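Local coordinates for protein dual specificity phosphatase 28 (Homo sapiens, PDB 5Y15) that hydrolyses phosphate monoesters as an atypical dual-specificity phosphatase, active on a synthetic aryl phosphate but almost inactive on phosphotyrosine, at residues A[61-72]-A[113-124]; A[103-114]-A[134-143]. The protein carries 2 engineered substitutions. One frame throughout, in Å; residues are numbered along the deposited sequence.

Contact 1 of 2, residues A[61-72]-A[113-124]; sequences LARAGVTLCVNV and AVRAGGACLVYS. Engineered in segment 113-124: Ser124 (natural residue Cys).
Tyr123 and Asn71 meet near the C-terminal ends of the neighbouring parallel strands 66-71 and 119-123. The tyrosine CG lies between its own backbone N and carbonyl carbon (chi1 73°), which swings the ring across toward strand 66-71. Asn71 CA sits over one ring face, 4.1 Å from the centroid of the Tyr123 ring, a CH-pi contact, and the amide plane is turned 29° from the ring. Asn71 ND2 and Tyr123 OH are close but badly angled for a bond; the amide N is held instead by Gln76 O and Glu86 OE2, Asn71 OD1 by Ser73 OG, and the hydroxyl by Pro77 O. On the same face, Cys69 SG reaches Leu121 CD2 at 4.0 Å, and the Leu61 side chain crosses that of Leu121 at about a right angle, Leu61 CD2 lying 3.7 Å from Leu121 CD2. The reverse face carries Leu68, Val70, Cys120 and Val122. Bonds from Leu121 N to Leu68 O (2.9 Å), Val70 N to Leu121 O, Tyr123 N to Val70 O and Val72 N to Tyr123 O join the backbones. A beta bulge shifts the register between Val66 and Leu68, where Ala119 O accepts Thr67 N at 2.8 Å and, weakly, Leu68 N. Engineered Ser124 replaces the cysteine inferred to form the phosphocysteine intermediate; its OG is bonded to Ser131 OG, and a phosphate ion, probably from the crystallisation liquor, lies next to it. Strands 85-88 and 47-50 flank the pair; helix 100-115 packs on Val70, Cys120 and Val122, and helix 130-142 on Val72 and Val122.

Contact 2 of 2, residues A[103-114]-A[134-143]; sequences LEPTCAAMEAAV and VCTAYLMRHR
With its CG anti to the backbone N (chi1 172°), Tyr138 extends from helix 134-142 across helix 103-114, where a bend at chi2 (71°) brings the carboxylate of Glu111 to meet it. The hydroxyl donates from Tyr138 OH to Glu111 OE1 at 2.6 Å, nearly along the C-O axis, and receives a weak bond from Arg143 NH2, which also bonds Pro45 O. Glu111 OE2 pairs with Arg115, so both oxygens of this carboxylate are engaged. The same side chain lies on His142: Glu111 CB stands 3.6 Å from the centroid of the His142 ring, over its centre, and the carboxylate is stacked almost parallel to the imidazole. Arg141 CG lies over the opposite face, toward the rim, so that the imidazole is held between two aliphatic groups. At the far end, Glu104 and Arg141 cross at about a right angle in a salt bridge, with Arg141 NE 2.7 Å from Glu104 OE2 on the syn side and NH2 adding a weak second bond; Glu104 OE1 is held by Tyr174. Between the polar ends, Cys107 is a knob in a hole formed by Ala137, Tyr138, Arg141 and His142, its SG 3.6 Å from Tyr138 CA. Tyr138 answers as a knob among Cys107, Met110, Glu111 and Val114. Met110 SD lies 5.0 Å from the centroid of the Tyr138 ring, obliquely, a Met-aromatic contact, and Met110 CE packs on Tyr138 CG at 3.7 Å. The helices cross at -73°, packed on one side of the central sheet of the dual-specificity phosphatase fold.

In the fold
Contact 1 is the buried strand pairing at the heart of the sheet, whereas contact 2 packs two helices on one side of it and is only partly buried. They share helix 100-115, whose last turn serves both, Ala113 facing strand 66-71 and Val114 facing Tyr138; strand 119-123 leads through the loop after Ser124 into helix 130-142. The two meet where Met110 CE touches Val122 CG2 (3.4 Å) and Cys135 SG touches Val122 CB. Contact 1 relies on backbone hydrogen bonds and aliphatic packing; contact 2 adds charged groups around a cysteine and methionine centre. Outward, Ala108, Ala109 and Ala112 pack on a second copy in the crystal assembly, although the protein is described as a monomer.

Contact 1 of 2, residues A[61-72]-A[113-124]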
loop_
_atom_site.group_PDB
_atom_site.type_symbol
_atom_site.label_atom_id
_atom_site.label_comp_id
_atom_site.label_asym_id
_atom_site.label_seq_id
_atom_site.Cartn_x
_atom_site.Cartn_y
_atom_site.Cartn_z
ATOM N N LEU A 61 17.742 -4.968 -1.193
ATOM C CA LEU A 61 16.537 -4.500 -0.526
ATOM C C LEU A 61 16.596 -4.755 0.975
ATOM O O LEU A 61 16.148 -3.918 1.769
ATOM C CB LEU A 61 15.308 -5.168 -1.161
ATOM C CG LEU A 61 15.075 -4.758 -2.623
ATOM C CD1 LEU A 61 13.879 -5.451 -3.244
ATOM C CD2 LEU A 61 14.907 -3.274 -2.685
ATOM N N ALA A 62 17.108 -5.911 1.392
ATOM C CA ALA A 62 17.183 -6.164 2.827
ATOM C C ALA A 62 18.260 -5.311 3.475
ATOM O O ALA A 62 18.074 -4.820 4.594
ATOM C CB ALA A 62 17.438 -7.640 3.126
ATOM N N ARG A 63 19.381 -5.103 2.773
ATOM C CA ARG A 63 20.459 -4.266 3.298
ATOM C C ARG A 63 19.999 -2.829 3.494
ATOM O O ARG A 63 20.324 -2.203 4.518
ATOM C CB ARG A 63 21.676 -4.337 2.369
ATOM C CG ARG A 63 21.674 -3.351 1.207
ATOM C CD ARG A 63 22.847 -3.506 0.249
ATOM N NE ARG A 63 24.117 -3.663 0.945
ATOM C CZ ARG A 63 24.823 -2.653 1.453
ATOM N NH1 ARG A 63 24.385 -1.406 1.351
ATOM N NH2 ARG A 63 25.979 -2.882 2.069
ATOM N N ALA A 64 19.227 -2.297 2.541
ATOM C CA ALA A 64 18.682 -0.956 2.657
ATOM C C ALA A 64 17.505 -0.895 3.618
ATOM O O ALA A 64 16.908 0.176 3.773
ATOM C CB ALA A 64 18.266 -0.429 1.289
ATOM N N GLY A 65 17.148 -2.013 4.247
ATOM C CA GLY A 65 16.022 -2.013 5.163
ATOM C C GLY A 65 14.719 -1.642 4.501
ATOM O O GLY A 65 13.837 -1.072 5.152
ATOM N N VAL A 66 14.570 -1.953 3.215
ATOM C CA VAL A 66 13.320 -1.666 2.537
ATOM C C VAL A 66 12.236 -2.519 3.164
ATOM O O VAL A 66 12.354 -3.744 3.248
ATOM C CB VAL A 66 13.456 -1.913 1.030
ATOM C CG1 VAL A 66 12.085 -1.927 0.367
ATOM C CG2 VAL A 66 14.312 -0.812 0.412
ATOM N N THR A 67 11.181 -1.871 3.632
ATOM C CA THR A 67 10.069 -2.559 4.250
ATOM C C THR A 67 8.796 -2.414 3.440
ATOM O O THR A 67 7.765 -2.979 3.830
ATOM C CB THR A 67 9.831 -2.025 5.668
ATOM O OG1 THR A 67 9.565 -0.632 5.586
ATOM C CG2 THR A 67 11.075 -2.223 6.530
ATOM N N LEU A 68 8.833 -1.676 2.330
ATOM C CA LEU A 68 7.664 -1.552 1.471
ATOM C C LEU A 68 8.137 -1.395 0.042
ATOM O O LEU A 68 8.976 -0.534 -0.225
ATOM C CB LEU A 68 6.799 -0.347 1.867
ATOM C CG LEU A 68 5.638 0.007 0.933
ATOM C CD1 LEU A 68 4.518 -0.993 1.094
ATOM C CD2 LEU A 68 5.124 1.432 1.149
ATOM N N CYS A 69 7.617 -2.231 -0.858
ATOM C CA CYS A 69 7.855 -2.106 -2.293
ATOM C C CYS A 69 6.605 -1.538 -2.945
ATOM O O CYS A 69 5.508 -2.076 -2.760
ATOM C CB CYS A 69 8.188 -3.468 -2.927
ATOM S SG CYS A 69 9.716 -4.174 -2.287
ATOM N N VAL A 70 6.769 -0.489 -3.734
ATOM C CA VAL A 70 5.662 0.111 -4.460
ATOM C C VAL A 70 5.866 -0.255 -5.915
ATOM O O VAL A 70 6.761 0.288 -6.578
ATOM C CB VAL A 70 5.588 1.633 -4.276
ATOM C CG1 VAL A 70 4.361 2.203 -5.024
ATOM C CG2 VAL A 70 5.549 2.010 -2.778
ATOM N N ASN A 71 5.019 -1.153 -6.410
ATOM C CA ASN A 71 5.095 -1.694 -7.770
ATOM C C ASN A 71 4.122 -0.864 -8.585
ATOM O O ASN A 71 2.913 -1.058 -8.494
ATOM C CB ASN A 71 4.727 -3.178 -7.735
ATOM C CG ASN A 71 4.809 -3.890 -9.105
ATOM O OD1 ASN A 71 4.919 -3.278 -10.171
ATOM N ND2 ASN A 71 4.717 -5.208 -9.056
ATOM N N VAL A 72 4.634 0.098 -9.347
ATOM C CA VAL A 72 3.764 0.991 -10.137
ATOM C C VAL A 72 3.645 0.373 -11.523
ATOM O O VAL A 72 4.305 0.769 -12.494
ATOM C CB VAL A 72 4.301 2.425 -10.174
ATOM C CG1 VAL A 72 3.182 3.400 -10.574
ATOM C CG2 VAL A 72 4.938 2.810 -8.814
ATOM N N ALA A 113 5.586 3.714 6.145
ATOM C CA ALA A 113 6.737 2.817 6.234
ATOM C C ALA A 113 7.984 3.582 6.670
ATOM O O ALA A 113 8.780 3.087 7.476
ATOM C CB ALA A 113 6.962 2.079 4.903
ATOM N N VAL A 114 8.171 4.792 6.152
ATOM C CA VAL A 114 9.330 5.594 6.528
ATOM C C VAL A 114 9.300 5.928 8.013
ATOM O O VAL A 114 10.320 5.835 8.705
ATOM C CB VAL A 114 9.380 6.873 5.682
ATOM C CG1 VAL A 114 10.386 7.852 6.275
ATOM C CG2 VAL A 114 9.740 6.535 4.266
ATOM N N ARG A 115 8.135 6.315 8.525
ATOM C CA ARG A 115 8.037 6.716 9.921
ATOM C C ARG A 115 8.359 5.551 10.844
ATOM O O ARG A 115 9.043 5.728 11.858
ATOM C CB ARG A 115 6.642 7.261 10.208
ATOM C CG ARG A 115 6.335 8.540 9.491
ATOM C CD ARG A 115 6.283 9.679 10.505
ATOM N NE ARG A 115 6.884 10.848 9.911
ATOM C CZ ARG A 115 7.321 11.857 10.644
ATOM N NH1 ARG A 115 7.191 11.780 11.952
ATOM N NH2 ARG A 115 7.878 12.931 10.086
ATOM N N ALA A 116 7.909 4.347 10.488
ATOM C CA ALA A 116 8.151 3.158 11.300
ATOM C C ALA A 116 9.604 2.721 11.290
ATOM O O ALA A 116 9.947 1.752 11.980
ATOM C CB ALA A 116 7.257 2.008 10.826
ATOM N N GLY A 117 10.460 3.412 10.548
ATOM C CA GLY A 117 11.883 3.157 10.566
ATOM C C GLY A 117 12.418 2.343 9.415
ATOM O O GLY A 117 13.591 1.942 9.455
ATOM N N GLY A 118 11.611 2.112 8.381
ATOM C CA GLY A 118 12.022 1.375 7.220
ATOM C C GLY A 118 12.251 2.287 6.037
ATOM O O GLY A 118 12.392 3.509 6.171
ATOM N N ALA A 119 12.271 1.682 4.858
ATOM C CA ALA A 119 12.517 2.404 3.625
ATOM C C ALA A 119 11.581 1.874 2.555
ATOM O O ALA A 119 11.091 0.752 2.636
ATOM C CB ALA A 119 13.973 2.244 3.172
ATOM N N CYS A 120 11.358 2.676 1.528
ATOM C CA CYS A 120 10.481 2.278 0.445
ATOM C C CYS A 120 11.299 2.114 -0.812
ATOM O O CYS A 120 12.239 2.871 -1.065
ATOM C CB CYS A 120 9.389 3.306 0.141
ATOM S SG CYS A 120 8.355 3.756 1.517
ATOM N N LEU A 121 10.890 1.140 -1.616
ATOM C CA LEU A 121 11.394 0.985 -2.966
ATOM C C LEU A 121 10.200 1.231 -3.873
ATOM O O LEU A 121 9.169 0.569 -3.733
ATOM C CB LEU A 121 11.978 -0.415 -3.189
ATOM C CG LEU A 121 11.988 -0.793 -4.660
ATOM C CD1 LEU A 121 13.073 0.005 -5.377
ATOM C CD2 LEU A 121 12.110 -2.315 -4.901
ATOM N N VAL A 122 10.313 2.218 -4.748
ATOM C CA VAL A 122 9.316 2.509 -5.769
ATOM C C VAL A 122 9.918 2.030 -7.076
ATOM O O VAL A 122 11.024 2.450 -7.433
ATOM C CB VAL A 122 8.994 4.009 -5.854
ATOM C CG1 VAL A 122 7.965 4.283 -6.914
ATOM C CG2 VAL A 122 8.514 4.562 -4.507
ATOM N N TYR A 123 9.217 1.155 -7.795
ATOM C CA TYR A 123 9.800 0.666 -9.033
ATOM C C TYR A 123 8.758 0.502 -10.124
ATOM O O TYR A 123 7.575 0.273 -9.867
ATOM C CB TYR A 123 10.552 -0.639 -8.814
ATOM C CG TYR A 123 9.707 -1.864 -8.585
ATOM C CD1 TYR A 123 9.255 -2.184 -7.316
ATOM C CD2 TYR A 123 9.411 -2.734 -9.632
ATOM C CE1 TYR A 123 8.492 -3.313 -7.095
ATOM C CE2 TYR A 123 8.661 -3.870 -9.424
ATOM C CZ TYR A 123 8.202 -4.158 -8.148
ATOM O OH TYR A 123 7.450 -5.296 -7.923
ATOM N N SER A 124 9.231 0.630 -11.354
ATOM C CA SER A 124 8.432 0.402 -12.540
ATOM C C SER A 124 9.315 -0.393 -13.484
ATOM O O SER A 124 10.459 -0.721 -13.154
ATOM C CB SER A 124 7.932 1.714 -13.162
ATOM O OG SER A 124 9.019 2.531 -13.571
HETATM O O HOH W 1 8.699 -0.079 8.441
#

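Contact 2 of 2, residues A[103-114]-A[134-143]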
loop_
_atom_site.group_PDB
_atom_site.type_symbol
_atom_site.label_atom_id
_atom_site.label_comp_id
_atom_site.label_asym_id
_atom_site.label_seq_id
_atom_site.Cartn_x
_atom_site.Cartn_y
_atom_site.Cartn_z
ATOM N N LEU A 103 -2.223 8.692 -5.989
ATOM C CA LEU A 103 -1.063 9.341 -5.356
ATOM C C LEU A 103 -1.214 9.474 -3.839
ATOM O O LEU A 103 -0.375 8.984 -3.069
ATOM C CB LEU A 103 -0.799 10.711 -5.988
ATOM C CG LEU A 103 -0.235 10.613 -7.415
ATOM C CD1 LEU A 103 0.046 11.966 -8.029
ATOM C CD2 LEU A 103 1.032 9.776 -7.425
ATOM N N GLU A 104 -2.266 10.150 -3.387
ATOM C CA GLU A 104 -2.454 10.353 -1.950
ATOM C C GLU A 104 -2.433 9.037 -1.176
ATOM O O GLU A 104 -1.656 8.923 -0.209
ATOM C CB GLU A 104 -3.747 11.165 -1.745
ATOM C CG GLU A 104 -3.884 11.822 -0.387
ATOM C CD GLU A 104 -2.676 12.594 0.015
ATOM O OE1 GLU A 104 -2.156 13.370 -0.813
ATOM O OE2 GLU A 104 -2.222 12.402 1.164
ATOM N N PRO A 105 -3.179 8.002 -1.569
ATOM C CA PRO A 105 -3.099 6.718 -0.842
ATOM C C PRO A 105 -1.765 5.983 -0.971
ATOM O O PRO A 105 -1.440 5.160 -0.099
ATOM C CB PRO A 105 -4.225 5.891 -1.482
ATOM C CG PRO A 105 -5.123 6.893 -2.100
ATOM C CD PRO A 105 -4.276 8.008 -2.555
ATOM N N THR A 106 -1.035 6.153 -2.082
ATOM C CA THR A 106 0.278 5.515 -2.205
ATOM C C THR A 106 1.317 6.232 -1.338
ATOM O O THR A 106 2.111 5.591 -0.629
ATOM C CB THR A 106 0.717 5.527 -3.668
ATOM O OG1 THR A 106 -0.277 4.877 -4.454
ATOM C CG2 THR A 106 2.044 4.803 -3.847
ATOM N N CYS A 107 1.309 7.563 -1.392
ATOM C CA CYS A 107 2.226 8.376 -0.594
ATOM C C CYS A 107 2.020 8.166 0.898
ATOM O O CYS A 107 2.989 8.184 1.666
ATOM C CB CYS A 107 2.045 9.844 -0.943
ATOM S SG CYS A 107 2.658 10.226 -2.596
ATOM N N ALA A 108 0.773 7.977 1.341
ATOM C CA ALA A 108 0.585 7.755 2.774
ATOM C C ALA A 108 1.123 6.402 3.209
ATOM O O ALA A 108 1.688 6.275 4.296
ATOM C CB ALA A 108 -0.883 7.901 3.159
ATOM N N ALA A 109 0.972 5.367 2.385
ATOM C CA ALA A 109 1.579 4.091 2.745
ATOM C C ALA A 109 3.091 4.217 2.811
ATOM O O ALA A 109 3.741 3.648 3.706
ATOM C CB ALA A 109 1.174 2.997 1.740
ATOM N N MET A 110 3.674 4.939 1.848
ATOM C CA MET A 110 5.122 5.118 1.853
ATOM C C MET A 110 5.574 5.851 3.116
ATOM O O MET A 110 6.539 5.434 3.784
ATOM C CB MET A 110 5.553 5.866 0.587
ATOM C CG MET A 110 5.375 5.036 -0.729
ATOM S SD MET A 110 5.535 6.127 -2.167
ATOM C CE MET A 110 7.273 6.514 -2.013
ATOM N N GLU A 111 4.864 6.937 3.469
ATOM C CA GLU A 111 5.232 7.717 4.654
ATOM C C GLU A 111 5.120 6.880 5.913
ATOM O O GLU A 111 5.995 6.936 6.777
ATOM C CB GLU A 111 4.360 8.968 4.770
ATOM C CG GLU A 111 4.602 9.779 6.031
ATOM C CD GLU A 111 5.951 10.507 6.034
ATOM O OE1 GLU A 111 6.730 10.378 5.058
ATOM O OE2 GLU A 111 6.235 11.227 7.019
ATOM N N ALA A 112 4.063 6.068 6.024
ATOM C CA ALA A 112 3.947 5.203 7.191
ATOM C C ALA A 112 5.123 4.247 7.282
ATOM O O ALA A 112 5.624 3.974 8.378
ATOM C CB ALA A 112 2.633 4.424 7.153
ATOM N N ALA A 113 5.586 3.714 6.145
ATOM C CA ALA A 113 6.737 2.817 6.234
ATOM C C ALA A 113 7.984 3.582 6.670
ATOM O O ALA A 113 8.780 3.087 7.476
ATOM C CB ALA A 113 6.962 2.079 4.903
ATOM N N VAL A 114 8.171 4.792 6.152
ATOM C CA VAL A 114 9.330 5.594 6.528
ATOM C C VAL A 114 9.300 5.928 8.013
ATOM O O VAL A 114 10.320 5.835 8.705
ATOM C CB VAL A 114 9.380 6.873 5.682
ATOM C CG1 VAL A 114 10.386 7.852 6.275
ATOM C CG2 VAL A 114 9.740 6.535 4.266
ATOM N N VAL A 134 5.831 8.643 -8.987
ATOM C CA VAL A 134 5.432 8.374 -7.600
ATOM C C VAL A 134 6.474 8.916 -6.617
ATOM O O VAL A 134 6.126 9.494 -5.576
ATOM C CB VAL A 134 5.182 6.870 -7.392
ATOM C CG1 VAL A 134 4.997 6.568 -5.914
ATOM C CG2 VAL A 134 3.945 6.413 -8.180
ATOM N N CYS A 135 7.767 8.736 -6.919
ATOM C CA CYS A 135 8.797 9.310 -6.042
ATOM C C CYS A 135 8.656 10.827 -5.948
ATOM O O CYS A 135 8.740 11.414 -4.857
ATOM C CB CYS A 135 10.191 8.937 -6.551
ATOM S SG CYS A 135 10.622 7.258 -6.127
ATOM N N THR A 136 8.427 11.479 -7.085
ATOM C CA THR A 136 8.259 12.922 -7.083
ATOM C C THR A 136 7.079 13.344 -6.213
ATOM O O THR A 136 7.200 14.236 -5.346
ATOM C CB THR A 136 8.060 13.384 -8.518
ATOM O OG1 THR A 136 9.173 12.942 -9.291
ATOM C CG2 THR A 136 7.946 14.882 -8.602
ATOM N N ALA A 137 5.923 12.715 -6.432
ATOM C CA ALA A 137 4.742 13.049 -5.643
ATOM C C ALA A 137 4.984 12.802 -4.156
ATOM O O ALA A 137 4.470 13.537 -3.296
ATOM C CB ALA A 137 3.531 12.265 -6.165
ATOM N N TYR A 138 5.729 11.753 -3.824
ATOM C CA TYR A 138 5.993 11.489 -2.419
ATOM C C TYR A 138 6.811 12.621 -1.812
ATOM O O TYR A 138 6.523 13.085 -0.698
ATOM C CB TYR A 138 6.701 10.143 -2.228
ATOM C CG TYR A 138 7.153 9.957 -0.795
ATOM C CD1 TYR A 138 6.262 9.536 0.183
ATOM C CD2 TYR A 138 8.449 10.279 -0.405
ATOM C CE1 TYR A 138 6.659 9.392 1.499
ATOM C CE2 TYR A 138 8.852 10.159 0.927
ATOM C CZ TYR A 138 7.954 9.723 1.867
ATOM O OH TYR A 138 8.358 9.594 3.174
ATOM N N LEU A 139 7.832 13.085 -2.536
ATOM C CA LEU A 139 8.647 14.170 -2.007
ATOM C C LEU A 139 7.835 15.449 -1.849
ATOM O O LEU A 139 8.036 16.204 -0.890
ATOM C CB LEU A 139 9.858 14.400 -2.902
ATOM C CG LEU A 139 10.812 13.209 -2.920
ATOM C CD1 LEU A 139 11.922 13.498 -3.907
ATOM C CD2 LEU A 139 11.381 13.000 -1.516
ATOM N N MET A 140 6.898 15.701 -2.764
ATOM C CA MET A 140 6.074 16.895 -2.628
ATOM C C MET A 140 5.128 16.792 -1.440
ATOM O O MET A 140 4.939 17.767 -0.704
ATOM C CB MET A 140 5.241 17.113 -3.888
ATOM C CG MET A 140 5.910 17.888 -4.988
ATOM S SD MET A 140 4.762 17.964 -6.382
ATOM C CE MET A 140 4.999 16.390 -6.983
ATOM N N ARG A 141 4.502 15.628 -1.265
ATOM C CA ARG A 141 3.408 15.467 -0.312
ATOM C C ARG A 141 3.899 15.324 1.128
ATOM O O ARG A 141 3.242 15.819 2.052
ATOM C CB ARG A 141 2.549 14.273 -0.724
ATOM C CG ARG A 141 1.511 13.830 0.286
ATOM C CD ARG A 141 0.476 14.928 0.556
ATOM N NE ARG A 141 -0.553 14.467 1.486
ATOM C CZ ARG A 141 -0.487 14.631 2.807
ATOM N NH1 ARG A 141 0.552 15.250 3.355
ATOM N NH2 ARG A 141 -1.463 14.175 3.582
ATOM N N HIS A 142 5.031 14.642 1.355
ATOM C CA HIS A 142 5.465 14.352 2.719
ATOM C C HIS A 142 6.837 14.896 3.092
ATOM O O HIS A 142 7.232 14.785 4.261
ATOM C CB HIS A 142 5.418 12.844 2.991
ATOM C CG HIS A 142 4.028 12.309 3.093
ATOM N ND1 HIS A 142 3.482 11.454 2.158
ATOM C CD2 HIS A 142 3.058 12.532 4.010
ATOM C CE1 HIS A 142 2.241 11.155 2.508
ATOM N NE2 HIS A 142 1.960 11.799 3.630
ATOM N N ARG A 143 7.569 15.482 2.150
ATOM C CA ARG A 143 8.797 16.183 2.476
ATOM C C ARG A 143 8.682 17.644 2.060
ATOM O O ARG A 143 9.685 18.346 1.981
ATOM C CB ARG A 143 9.993 15.518 1.799
ATOM C CG ARG A 143 10.065 14.007 1.978
ATOM C CD ARG A 143 10.753 13.603 3.243
ATOM N NE ARG A 143 10.676 12.158 3.439
ATOM C CZ ARG A 143 11.593 11.294 3.006
ATOM N NH1 ARG A 143 12.669 11.733 2.360
ATOM N NH2 ARG A 143 11.438 9.991 3.221
#